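Long-range contacts in 7,8-dihydro-6-hydroxymethylpterin pyrophosphokinase-dihydropteroate synthase (Plasmodium falciparum, PDB 6JWV), which probably catalyses two consecutive steps of folate biosynthesis, activating hydroxymethyldihydropterin with ATP and then condensing it with 4-aminobenzoate to give dihydropteroate: residues 606-611 and 686-691; 390-395 and 682-687; 574-579 and 602-607. The protein carries 1 engineered substitution. All coordinates share one frame; numbering follows the deposited sequence.

Starting from the N-terminal side, strand 390-396 comes first and is joined by strand 684-687 in interaction 2, a parallel pairing of the first and last strands of a TIM-type barrel that closes a loop of nearly 290 residues. Interaction 3 (574-579 with 602-607) nests inside that loop, and its single bridge completes the ring between the consecutive strands 572-575 and 603-604. Interaction 1 takes over where interaction 3 ends: from the turn after strand 603-604 it reaches residues 686-691, finishing on the stretch used by interaction 2. Strand 684-687 thus lies between strands 390-396 and 603-604, and all three contacts converge on the bound pterin-sulfonamide adduct at the C-terminal ends of the strands.

Interaction 1: residues 606-611 and 686-691; sequences YSRKRF and RVHDVL. With XTZ (4-{[(2-amino-4-oxo-3,4,7,8-tetrahydropteridin-6-yl)methyl]amino}-N-(1,3-thiazol-2-yl)benzenesulfonamide), chain C.
Ser607 and His688 meet on the loops that follow two neighbouring strands, 603-604 and 684-687, of a TIM-type barrel, at the strand ends where such barrels carry their active sites. The serine hydroxyl is gripped twice by the same histidine: OG receives the backbone N of His688 in a nearly straight bond of 3.0 Å, and ND1 of its ring lies 2.8 Å from OG, which approaches at the ring edge. With chi1 at -174°, Ser607 turns OG away from its own backbone N and into this pocket. A water extends the network, bonding to OG and bridging to Asp689 through its N and OD2. Over the imidazole lies the next residue, Arg608, whose extended chain sets CD above one face and the guanidinium nearly flat on the ring, the planes 19° apart. Its NH2 then makes a weak, 3.4 Å salt bridge to Asp689 OD1, which sits at the guanidinium edge; Asp689 and Glu692 have been seen to bind magnesium. Next to this, Val687 CG1 packs obliquely at the phenol end of Tyr606, 3.4 Å from its OH. The type II turn from Tyr606 to Lys609 leads directly to the ligand. Lys609 NZ, held also by the carbonyls of Gly605 and Leu578, reaches pterin O3 at 2.7 Å, and Arg610 clasps the sulfonamide: its backbone N donates to O1, while NE and NH1 converge on O2.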
loop_
_atom_site.group_PDB
_atom_site.type_symbol
_atom_site.label_atom_id
_atom_site.label_comp_id
_atom_site.label_asym_id
_atom_site.label_seq_id
_atom_site.Cartn_x
_atom_site.Cartn_y
_atom_site.Cartn_z
ATOM N N TYR A 606 7.885 15.016 -9.076
ATOM C CA TYR A 606 8.886 14.010 -9.433
ATOM C C TYR A 606 9.108 13.979 -10.940
ATOM O O TYR A 606 10.093 13.398 -11.411
ATOM C CB TYR A 606 8.450 12.611 -8.969
ATOM C CG TYR A 606 7.055 12.216 -9.436
ATOM C CD1 TYR A 606 6.820 11.778 -10.751
ATOM C CD2 TYR A 606 5.958 12.292 -8.556
ATOM C CE1 TYR A 606 5.537 11.453 -11.181
ATOM C CE2 TYR A 606 4.675 11.943 -8.974
ATOM C CZ TYR A 606 4.469 11.522 -10.283
ATOM O OH TYR A 606 3.199 11.187 -10.678
ATOM N N SER A 607 8.188 14.608 -11.678
ATOM C CA SER A 607 8.034 14.412 -13.109
ATOM C C SER A 607 9.292 14.719 -13.923
ATOM O O SER A 607 9.782 15.862 -13.950
ATOM C CB SER A 607 6.851 15.228 -13.617
ATOM O OG SER A 607 6.575 14.969 -14.979
ATOM N N ARG A 608 9.801 13.667 -14.567
ATOM C CA ARG A 608 10.861 13.739 -15.585
ATOM C C ARG A 608 12.241 14.014 -15.007
ATOM O O ARG A 608 13.187 14.335 -15.742
ATOM C CB ARG A 608 10.517 14.747 -16.701
ATOM C CG ARG A 608 9.300 14.367 -17.523
ATOM C CD ARG A 608 9.353 15.128 -18.816
ATOM N NE ARG A 608 8.154 14.962 -19.632
ATOM C CZ ARG A 608 7.887 15.710 -20.706
ATOM N NH1 ARG A 608 8.738 16.667 -21.072
ATOM N NH2 ARG A 608 6.778 15.512 -21.408
ATOM N N LYS A 609 12.365 13.858 -13.696
ATOM C CA LYS A 609 13.623 14.168 -13.021
ATOM C C LYS A 609 14.639 13.031 -13.119
ATOM O O LYS A 609 14.273 11.867 -13.271
ATOM C CB LYS A 609 13.371 14.620 -11.576
ATOM C CG LYS A 609 12.635 15.950 -11.520
ATOM C CD LYS A 609 12.401 16.401 -10.104
ATOM C CE LYS A 609 11.828 17.798 -10.118
ATOM N NZ LYS A 609 11.235 18.113 -8.793
ATOM N N ARG A 610 15.916 13.398 -13.060
ATOM C CA ARG A 610 17.031 12.466 -13.222
ATOM C C ARG A 610 16.999 11.302 -12.238
ATOM O O ARG A 610 17.378 10.191 -12.595
ATOM C CB ARG A 610 18.374 13.188 -13.082
ATOM C CG ARG A 610 18.706 14.232 -14.139
ATOM C CD ARG A 610 19.933 15.047 -13.714
ATOM N NE ARG A 610 19.737 15.770 -12.441
ATOM C CZ ARG A 610 20.698 16.087 -11.563
ATOM N NH1 ARG A 610 20.377 16.746 -10.452
ATOM N NH2 ARG A 610 21.973 15.745 -11.769
ATOM N N PHE A 611 16.546 11.537 -11.008
ATOM C CA PHE A 611 16.497 10.461 -10.010
ATOM C C PHE A 611 15.645 9.242 -10.440
ATOM O O PHE A 611 15.888 8.134 -9.977
ATOM C CB PHE A 611 16.111 10.992 -8.620
ATOM C CG PHE A 611 14.631 11.066 -8.371
ATOM C CD1 PHE A 611 13.925 9.942 -7.912
ATOM C CD2 PHE A 611 13.937 12.266 -8.563
ATOM C CE1 PHE A 611 12.560 10.006 -7.688
ATOM C CE2 PHE A 611 12.572 12.340 -8.322
ATOM C CZ PHE A 611 11.882 11.208 -7.890
ATOM N N ARG A 686 2.746 16.972 -9.117
ATOM C CA ARG A 686 3.030 17.977 -10.137
ATOM C C ARG A 686 3.680 17.315 -11.356
ATOM O O ARG A 686 4.849 16.957 -11.300
ATOM C CB ARG A 686 3.937 19.063 -9.555
ATOM C CG ARG A 686 4.195 20.225 -10.493
ATOM C CD ARG A 686 5.201 21.192 -9.897
ATOM N NE ARG A 686 5.581 22.251 -10.840
ATOM C CZ ARG A 686 6.605 22.192 -11.689
ATOM N NH1 ARG A 686 7.408 21.127 -11.768
ATOM N NH2 ARG A 686 6.823 23.225 -12.480
ATOM N N VAL A 687 2.929 17.177 -12.452
ATOM C CA VAL A 687 3.359 16.328 -13.573
ATOM C C VAL A 687 3.293 17.007 -14.949
ATOM O O VAL A 687 2.463 17.907 -15.195
ATOM C CB VAL A 687 2.586 14.957 -13.642
ATOM C CG1 VAL A 687 2.857 14.085 -12.434
ATOM C CG2 VAL A 687 1.085 15.156 -13.797
ATOM N N HIS A 688 4.183 16.552 -15.836
ATOM C CA HIS A 688 4.150 16.891 -17.259
ATOM C C HIS A 688 3.049 16.147 -18.003
ATOM O O HIS A 688 2.366 16.748 -18.837
ATOM C CB HIS A 688 5.488 16.583 -17.920
ATOM C CG HIS A 688 6.591 17.479 -17.468
ATOM N ND1 HIS A 688 7.484 17.114 -16.483
ATOM C CD2 HIS A 688 6.935 18.733 -17.847
ATOM C CE1 HIS A 688 8.333 18.106 -16.276
ATOM N NE2 HIS A 688 8.022 19.097 -17.093
ATOM N N ASP A 689 2.881 14.857 -17.689
ATOM C CA ASP A 689 2.022 13.948 -18.451
ATOM C C ASP A 689 0.666 13.730 -17.806
ATOM O O ASP A 689 0.429 12.682 -17.193
ATOM C CB ASP A 689 2.758 12.626 -18.677
ATOM C CG ASP A 689 4.197 12.843 -19.154
ATOM O OD1 ASP A 689 4.383 13.373 -20.264
ATOM O OD2 ASP A 689 5.147 12.498 -18.425
ATOM N N VAL A 690 -0.218 14.718 -17.959
ATOM C CA VAL A 690 -1.529 14.750 -17.293
ATOM C C VAL A 690 -2.418 13.537 -17.594
ATOM O O VAL A 690 -2.960 12.929 -16.666
ATOM C CB VAL A 690 -2.290 16.076 -17.560
ATOM C CG1 VAL A 690 -3.645 16.095 -16.867
ATOM C CG2 VAL A 690 -1.482 17.268 -17.080
ATOM N N LEU A 691 -2.547 13.176 -18.874
ATOM C CA LEU A 691 -3.418 12.074 -19.318
ATOM C C LEU A 691 -2.955 10.703 -18.832
ATOM O O LEU A 691 -3.789 9.879 -18.415
ATOM C CB LEU A 691 -3.556 12.070 -20.854
ATOM C CG LEU A 691 -4.491 11.001 -21.443
ATOM C CD1 LEU A 691 -5.511 11.613 -22.393
ATOM C CD2 LEU A 691 -3.725 9.833 -22.069
HETATM O O3 XTZ C . 9.552 19.683 -7.456
HETATM C C16 XTZ C . 9.064 20.815 -7.655
HETATM N N2 XTZ C . 8.188 21.339 -6.785
HETATM C C3 XTZ C . 9.436 21.619 -8.849
HETATM N N4 XTZ C . 10.321 21.201 -9.789
HETATM C C4 XTZ C . 10.611 22.000 -10.861
HETATM C C15 XTZ C . 9.981 23.361 -11.057
HETATM N N8 XTZ C . 9.047 23.738 -10.006
HETATM C C2 XTZ C . 8.768 22.948 -8.968
HETATM N N3 XTZ C . 7.887 23.344 -8.008
HETATM C C1 XTZ C . 7.623 22.547 -6.946
HETATM N N1 XTZ C . 6.755 22.960 -6.002
HETATM C C5 XTZ C . 11.587 21.564 -11.927
HETATM N N5 XTZ C . 12.970 21.632 -11.451
HETATM C C6 XTZ C . 13.853 20.591 -11.576
HETATM C C14 XTZ C . 13.877 19.868 -12.777
HETATM C C13 XTZ C . 14.753 18.809 -12.923
HETATM C C9 XTZ C . 15.626 18.435 -11.896
HETATM C C8 XTZ C . 15.623 19.160 -10.686
HETATM C C7 XTZ C . 14.739 20.237 -10.531
HETATM S S1 XTZ C . 16.622 17.197 -12.164
HETATM O O1 XTZ C . 15.959 15.950 -12.306
HETATM O O2 XTZ C . 17.501 17.054 -11.032
HETATM N N6 XTZ C . 17.436 17.475 -13.543
HETATM C C10 XTZ C . 16.989 17.276 -14.829
HETATM S S2 XTZ C . 18.040 17.130 -16.201
HETATM C C12 XTZ C . 16.719 16.932 -17.313
HETATM C C11 XTZ C . 15.539 16.999 -16.560
HETATM N N7 XTZ C . 15.685 17.186 -15.203
HETATM O O HOH W 1 4.717 13.173 -15.779
#

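Interaction 2: residues 390-395 and 682-687; sequences NIVGIL and VDLIRV. With XTZ (4-{[(2-amino-4-oxo-3,4,7,8-tetrahydropteridin-6-yl)methyl]amino}-N-(1,3-thiazol-2-yl)benzenesulfonamide), chain C.
The carbonyl oxygen of Asp683 is gripped twice by Asn390, by its backbone N at 2.8 Å and by the side-chain ND2 at 3.3 Å, the two donors arriving from opposite faces of the carbonyl plane. From this clamp the strands run on in parallel, their axes 26° apart, a worked example of how the first and last strands of a barrel seal its wall. Bonds alternate in direction: Ile685 N to Asn390 O, Val392 N to Ile685 O, Val687 N to Val392 O, and finally Ile394 N to Val687 O at 2.9 Å. Side chains sort onto two faces. On one, Ile391 CG2 meets Val687 CG2 at 3.6 Å; on the other, Val392 CG2 touches Leu684 CD2, beside Arg686. The arginine's guanidinium is sandwiched, with Ile394 CD1 and CG1 against one face and N8 of the ligand's pterin 3.3 Å from CZ over the opposite one. Its chain is extended to NE, where a salt bridge to Asp430 helps set its orientation. The pairing is flanked within the sheet by strand 428-432 beside 390-396 and by strand 603-604 beside 684-687, while helix 690-704 packs over the face bearing Ile391, Ile685 and Val687.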
loop_
_atom_site.group_PDB
_atom_site.type_symbol
_atom_site.label_atom_id
_atom_site.label_comp_id
_atom_site.label_asym_id
_atom_site.label_seq_id
_atom_site.Cartn_x
_atom_site.Cartn_y
_atom_site.Cartn_z
ATOM N N ASN A 390 -4.601 14.984 -6.212
ATOM C CA ASN A 390 -4.874 15.947 -7.263
ATOM C C ASN A 390 -3.725 16.016 -8.254
ATOM O O ASN A 390 -2.564 15.979 -7.868
ATOM C CB ASN A 390 -5.051 17.339 -6.655
ATOM C CG ASN A 390 -6.319 17.477 -5.843
ATOM O OD1 ASN A 390 -7.410 17.612 -6.395
ATOM N ND2 ASN A 390 -6.176 17.481 -4.525
ATOM N N ILE A 391 -4.050 16.120 -9.534
ATOM C CA ILE A 391 -3.030 16.345 -10.552
ATOM C C ILE A 391 -2.798 17.861 -10.740
ATOM O O ILE A 391 -3.769 18.643 -10.868
ATOM C CB ILE A 391 -3.394 15.685 -11.897
ATOM C CG1 ILE A 391 -3.526 14.175 -11.726
ATOM C CG2 ILE A 391 -2.343 16.005 -12.954
ATOM C CD1 ILE A 391 -4.381 13.491 -12.780
ATOM N N VAL A 392 -1.522 18.248 -10.743
ATOM C CA VAL A 392 -1.095 19.583 -11.083
ATOM C C VAL A 392 -0.344 19.493 -12.422
ATOM O O VAL A 392 0.782 18.939 -12.499
ATOM C CB VAL A 392 -0.156 20.171 -9.996
ATOM C CG1 VAL A 392 0.303 21.568 -10.392
ATOM C CG2 VAL A 392 -0.820 20.196 -8.626
ATOM N N GLY A 393 -0.968 20.021 -13.473
ATOM C CA GLY A 393 -0.360 20.025 -14.796
ATOM C C GLY A 393 0.672 21.127 -14.911
ATOM O O GLY A 393 0.402 22.263 -14.506
ATOM N N ILE A 394 1.852 20.779 -15.440
ATOM C CA ILE A 394 2.964 21.717 -15.626
ATOM C C ILE A 394 2.857 22.461 -16.961
ATOM O O ILE A 394 2.741 21.840 -18.011
ATOM C CB ILE A 394 4.336 20.995 -15.579
ATOM C CG1 ILE A 394 4.555 20.330 -14.199
ATOM C CG2 ILE A 394 5.467 21.968 -15.953
ATOM C CD1 ILE A 394 5.728 19.381 -14.124
ATOM N N LEU A 395 2.906 23.786 -16.911
ATOM C CA LEU A 395 3.092 24.591 -18.104
ATOM C C LEU A 395 4.338 25.443 -17.968
ATOM O O LEU A 395 4.376 26.402 -17.203
ATOM C CB LEU A 395 1.865 25.452 -18.364
ATOM C CG LEU A 395 1.771 26.230 -19.674
ATOM C CD1 LEU A 395 1.399 25.355 -20.867
ATOM C CD2 LEU A 395 0.720 27.303 -19.480
ATOM N N VAL A 682 -0.637 11.260 -1.094
ATOM C CA VAL A 682 -0.041 12.551 -1.409
ATOM C C VAL A 682 -1.176 13.432 -1.928
ATOM O O VAL A 682 -1.959 13.002 -2.768
ATOM C CB VAL A 682 1.084 12.397 -2.468
ATOM C CG1 VAL A 682 1.650 13.745 -2.886
ATOM C CG2 VAL A 682 2.203 11.527 -1.925
ATOM N N ASP A 683 -1.281 14.655 -1.427
ATOM C CA ASP A 683 -2.408 15.504 -1.803
ATOM C C ASP A 683 -2.317 16.054 -3.231
ATOM O O ASP A 683 -3.293 15.999 -3.971
ATOM C CB ASP A 683 -2.649 16.568 -0.733
ATOM C CG ASP A 683 -2.755 15.943 0.661
ATOM O OD1 ASP A 683 -1.683 15.810 1.321
ATOM O OD2 ASP A 683 -3.883 15.506 1.066
ATOM N N LEU A 684 -1.144 16.550 -3.626
ATOM C CA LEU A 684 -0.931 17.068 -4.994
ATOM C C LEU A 684 0.346 16.531 -5.612
ATOM O O LEU A 684 1.414 16.560 -4.984
ATOM C CB LEU A 684 -0.946 18.609 -5.027
ATOM C CG LEU A 684 -2.215 19.323 -4.521
ATOM C CD1 LEU A 684 -2.029 19.749 -3.071
ATOM C CD2 LEU A 684 -2.578 20.529 -5.370
ATOM N N ILE A 685 0.228 16.021 -6.834
ATOM C CA ILE A 685 1.396 15.614 -7.647
ATOM C C ILE A 685 1.526 16.509 -8.869
ATOM O O ILE A 685 0.542 16.808 -9.534
ATOM C CB ILE A 685 1.403 14.113 -8.024
ATOM C CG1 ILE A 685 0.074 13.685 -8.706
ATOM C CG2 ILE A 685 1.752 13.274 -6.790
ATOM C CD1 ILE A 685 0.115 12.304 -9.321
ATOM N N ARG A 686 2.746 16.972 -9.117
ATOM C CA ARG A 686 3.030 17.977 -10.137
ATOM C C ARG A 686 3.680 17.315 -11.356
ATOM O O ARG A 686 4.849 16.957 -11.300
ATOM C CB ARG A 686 3.937 19.063 -9.555
ATOM C CG ARG A 686 4.195 20.225 -10.493
ATOM C CD ARG A 686 5.201 21.192 -9.897
ATOM N NE ARG A 686 5.581 22.251 -10.840
ATOM C CZ ARG A 686 6.605 22.192 -11.689
ATOM N NH1 ARG A 686 7.408 21.127 -11.768
ATOM N NH2 ARG A 686 6.823 23.225 -12.480
ATOM N N VAL A 687 2.929 17.177 -12.452
ATOM C CA VAL A 687 3.359 16.328 -13.573
ATOM C C VAL A 687 3.293 17.007 -14.949
ATOM O O VAL A 687 2.463 17.907 -15.195
ATOM C CB VAL A 687 2.586 14.957 -13.642
ATOM C CG1 VAL A 687 2.857 14.085 -12.434
ATOM C CG2 VAL A 687 1.085 15.156 -13.797
HETATM O O3 XTZ C . 9.552 19.683 -7.456
HETATM C C16 XTZ C . 9.064 20.815 -7.655
HETATM N N2 XTZ C . 8.188 21.339 -6.785
HETATM C C3 XTZ C . 9.436 21.619 -8.849
HETATM N N4 XTZ C . 10.321 21.201 -9.789
HETATM C C4 XTZ C . 10.611 22.000 -10.861
HETATM C C15 XTZ C . 9.981 23.361 -11.057
HETATM N N8 XTZ C . 9.047 23.738 -10.006
HETATM C C2 XTZ C . 8.768 22.948 -8.968
HETATM N N3 XTZ C . 7.887 23.344 -8.008
HETATM C C1 XTZ C . 7.623 22.547 -6.946
HETATM N N1 XTZ C . 6.755 22.960 -6.002
HETATM C C5 XTZ C . 11.587 21.564 -11.927
HETATM N N5 XTZ C . 12.970 21.632 -11.451
HETATM C C6 XTZ C . 13.853 20.591 -11.576
HETATM C C14 XTZ C . 13.877 19.868 -12.777
HETATM C C13 XTZ C . 14.753 18.809 -12.923
HETATM C C9 XTZ C . 15.626 18.435 -11.896
HETATM C C8 XTZ C . 15.623 19.160 -10.686
HETATM C C7 XTZ C . 14.739 20.237 -10.531
HETATM S S1 XTZ C . 16.622 17.197 -12.164
HETATM O O1 XTZ C . 15.959 15.950 -12.306
HETATM O O2 XTZ C . 17.501 17.054 -11.032
HETATM N N6 XTZ C . 17.436 17.475 -13.543
HETATM C C10 XTZ C . 16.989 17.276 -14.829
HETATM S S2 XTZ C . 18.040 17.130 -16.201
HETATM C C12 XTZ C . 16.719 16.932 -17.313
HETATM C C11 XTZ C . 15.539 16.999 -16.560
HETATM N N7 XTZ C . 15.685 17.186 -15.203
#

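Interaction 3: residues 574-579 and 602-607; sequences FDIGLG and LFIGYS. With XTZ (4-{[(2-amino-4-oxo-3,4,7,8-tetrahydropteridin-6-yl)methyl]amino}-N-(1,3-thiazol-2-yl)benzenesulfonamide), chain C.
Phe574 and Phe603 form the tight end of this contact, where the backbone N of Phe603 donates to Phe574 O at 2.8 Å in the one direct hydrogen bond between the segments. Here Phe574 and Leu602 make a single beta bridge, and the CA of Asp575 lies close to Phe603 O. Farther along, the chains part. Apolar branches still touch loosely, Ile576 CD1 with Ile604 CG2 at 4.0 Å and Leu578 CD1 with Tyr606 CB at 4.1 Å. Between the backbones a water takes over, accepting from the N atoms of Leu578 and Gly605 and lying close to pterin O3 and 2.7 Å from Asp575 OD1. Asp575 divides its carboxylate between loop and ligand. OD1 receives the backbone N of Gly577 at 3.0 Å, an Asx turn that steadies the group, whereas OD2 accepts from both N1 and N2 of the pterin, the latter at 2.7 Å. With CG anti to the backbone N (chi1 -175°), the carboxylate swings toward the pterin, and OD2 lies near the plane of the Phe603 ring, at its edge. The loops after these two consecutive strands thus splay apart at the barrel's C-terminal end, where TIM barrels carry their active sites, around the pterin pocket of dihydropteroate synthase.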
loop_
_atom_site.group_PDB
_atom_site.type_symbol
_atom_site.label_atom_id
_atom_site.label_comp_id
_atom_site.label_asym_id
_atom_site.label_seq_id
_atom_site.Cartn_x
_atom_site.Cartn_y
_atom_site.Cartn_z
ATOM N N PHE A 574 3.244 21.746 1.799
ATOM C CA PHE A 574 4.612 21.296 2.047
ATOM C C PHE A 574 5.095 20.622 0.794
ATOM O O PHE A 574 4.337 19.871 0.169
ATOM C CB PHE A 574 4.620 20.241 3.150
ATOM C CG PHE A 574 4.553 20.794 4.537
ATOM C CD1 PHE A 574 3.411 21.468 4.993
ATOM C CD2 PHE A 574 5.617 20.601 5.422
ATOM C CE1 PHE A 574 3.362 21.974 6.293
ATOM C CE2 PHE A 574 5.576 21.105 6.711
ATOM C CZ PHE A 574 4.455 21.798 7.148
ATOM N N ASP A 575 6.349 20.863 0.435
ATOM C CA ASP A 575 6.969 20.177 -0.689
ATOM C C ASP A 575 8.444 19.958 -0.381
ATOM O O ASP A 575 9.193 20.901 -0.071
ATOM C CB ASP A 575 6.761 20.961 -1.997
ATOM C CG ASP A 575 7.303 20.222 -3.263
ATOM O OD1 ASP A 575 8.014 19.182 -3.152
ATOM O OD2 ASP A 575 7.006 20.711 -4.391
ATOM N N ILE A 576 8.843 18.695 -0.473
ATOM C CA ILE A 576 10.201 18.232 -0.149
ATOM C C ILE A 576 11.272 18.624 -1.157
ATOM O O ILE A 576 12.452 18.424 -0.889
ATOM C CB ILE A 576 10.245 16.695 -0.007
ATOM C CG1 ILE A 576 9.739 16.043 -1.311
ATOM C CG2 ILE A 576 9.487 16.275 1.248
ATOM C CD1 ILE A 576 9.414 14.576 -1.220
ATOM N N GLY A 577 10.864 19.135 -2.316
ATOM C CA GLY A 577 11.792 19.528 -3.362
ATOM C C GLY A 577 12.709 18.422 -3.880
ATOM O O GLY A 577 13.944 18.563 -3.855
ATOM N N LEU A 578 12.119 17.334 -4.362
ATOM C CA LEU A 578 12.861 16.273 -5.036
ATOM C C LEU A 578 13.783 16.815 -6.137
ATOM O O LEU A 578 13.376 17.671 -6.939
ATOM C CB LEU A 578 11.888 15.232 -5.610
ATOM C CG LEU A 578 11.048 14.455 -4.590
ATOM C CD1 LEU A 578 10.052 13.594 -5.335
ATOM C CD2 LEU A 578 11.889 13.606 -3.645
ATOM N N GLY A 579 15.027 16.332 -6.145
ATOM C CA GLY A 579 16.071 16.797 -7.075
ATOM C C GLY A 579 16.694 18.171 -6.803
ATOM O O GLY A 579 17.642 18.565 -7.488
ATOM N N LEU A 602 0.380 17.909 1.261
ATOM C CA LEU A 602 1.619 17.554 0.606
ATOM C C LEU A 602 1.576 17.726 -0.919
ATOM O O LEU A 602 0.648 17.264 -1.587
ATOM C CB LEU A 602 2.075 16.150 1.025
ATOM C CG LEU A 602 3.376 15.593 0.427
ATOM C CD1 LEU A 602 4.616 16.342 0.899
ATOM C CD2 LEU A 602 3.509 14.114 0.728
ATOM N N PHE A 603 2.602 18.389 -1.449
ATOM C CA PHE A 603 2.746 18.690 -2.867
ATOM C C PHE A 603 4.107 18.101 -3.239
ATOM O O PHE A 603 5.082 18.343 -2.544
ATOM C CB PHE A 603 2.741 20.213 -3.001
ATOM C CG PHE A 603 2.722 20.744 -4.414
ATOM C CD1 PHE A 603 3.864 20.703 -5.225
ATOM C CD2 PHE A 603 1.591 21.388 -4.904
ATOM C CE1 PHE A 603 3.860 21.251 -6.512
ATOM C CE2 PHE A 603 1.583 21.940 -6.187
ATOM C CZ PHE A 603 2.722 21.866 -6.994
ATOM N N ILE A 604 4.175 17.271 -4.278
ATOM C CA ILE A 604 5.481 16.750 -4.754
ATOM C C ILE A 604 5.590 16.817 -6.282
ATOM O O ILE A 604 4.596 16.618 -6.986
ATOM C CB ILE A 604 5.811 15.310 -4.245
ATOM C CG1 ILE A 604 4.888 14.247 -4.862
ATOM C CG2 ILE A 604 5.786 15.232 -2.713
ATOM C CD1 ILE A 604 5.435 12.839 -4.768
ATOM N N GLY A 605 6.787 17.115 -6.776
ATOM C CA GLY A 605 7.064 17.116 -8.197
ATOM C C GLY A 605 8.205 16.173 -8.508
ATOM O O GLY A 605 9.357 16.481 -8.221
ATOM N N TYR A 606 7.885 15.016 -9.076
ATOM C CA TYR A 606 8.886 14.010 -9.433
ATOM C C TYR A 606 9.108 13.979 -10.940
ATOM O O TYR A 606 10.093 13.398 -11.411
ATOM C CB TYR A 606 8.450 12.611 -8.969
ATOM C CG TYR A 606 7.055 12.216 -9.436
ATOM C CD1 TYR A 606 6.820 11.778 -10.751
ATOM C CD2 TYR A 606 5.958 12.292 -8.556
ATOM C CE1 TYR A 606 5.537 11.453 -11.181
ATOM C CE2 TYR A 606 4.675 11.943 -8.974
ATOM C CZ TYR A 606 4.469 11.522 -10.283
ATOM O OH TYR A 606 3.199 11.187 -10.678
ATOM N N SER A 607 8.188 14.608 -11.678
ATOM C CA SER A 607 8.034 14.412 -13.109
ATOM C C SER A 607 9.292 14.719 -13.923
ATOM O O SER A 607 9.782 15.862 -13.950
ATOM C CB SER A 607 6.851 15.228 -13.617
ATOM O OG SER A 607 6.575 14.969 -14.979
HETATM O O3 XTZ C . 9.552 19.683 -7.456
HETATM C C16 XTZ C . 9.064 20.815 -7.655
HETATM N N2 XTZ C . 8.188 21.339 -6.785
HETATM C C3 XTZ C . 9.436 21.619 -8.849
HETATM N N4 XTZ C . 10.321 21.201 -9.789
HETATM C C4 XTZ C . 10.611 22.000 -10.861
HETATM C C15 XTZ C . 9.981 23.361 -11.057
HETATM N N8 XTZ C . 9.047 23.738 -10.006
HETATM C C2 XTZ C . 8.768 22.948 -8.968
HETATM N N3 XTZ C . 7.887 23.344 -8.008
HETATM C C1 XTZ C . 7.623 22.547 -6.946
HETATM N N1 XTZ C . 6.755 22.960 -6.002
HETATM C C5 XTZ C . 11.587 21.564 -11.927
HETATM N N5 XTZ C . 12.970 21.632 -11.451
HETATM C C6 XTZ C . 13.853 20.591 -11.576
HETATM C C14 XTZ C . 13.877 19.868 -12.777
HETATM C C13 XTZ C . 14.753 18.809 -12.923
HETATM C C9 XTZ C . 15.626 18.435 -11.896
HETATM C C8 XTZ C . 15.623 19.160 -10.686
HETATM C C7 XTZ C . 14.739 20.237 -10.531
HETATM S S1 XTZ C . 16.622 17.197 -12.164
HETATM O O1 XTZ C . 15.959 15.950 -12.306
HETATM O O2 XTZ C . 17.501 17.054 -11.032
HETATM N N6 XTZ C . 17.436 17.475 -13.543
HETATM C C10 XTZ C . 16.989 17.276 -14.829
HETATM S S2 XTZ C . 18.040 17.130 -16.201
HETATM C C12 XTZ C . 16.719 16.932 -17.313
HETATM C C11 XTZ C . 15.539 16.999 -16.560
HETATM N N7 XTZ C . 15.685 17.186 -15.203
HETATM O O HOH W 2 9.308 18.071 -5.219
#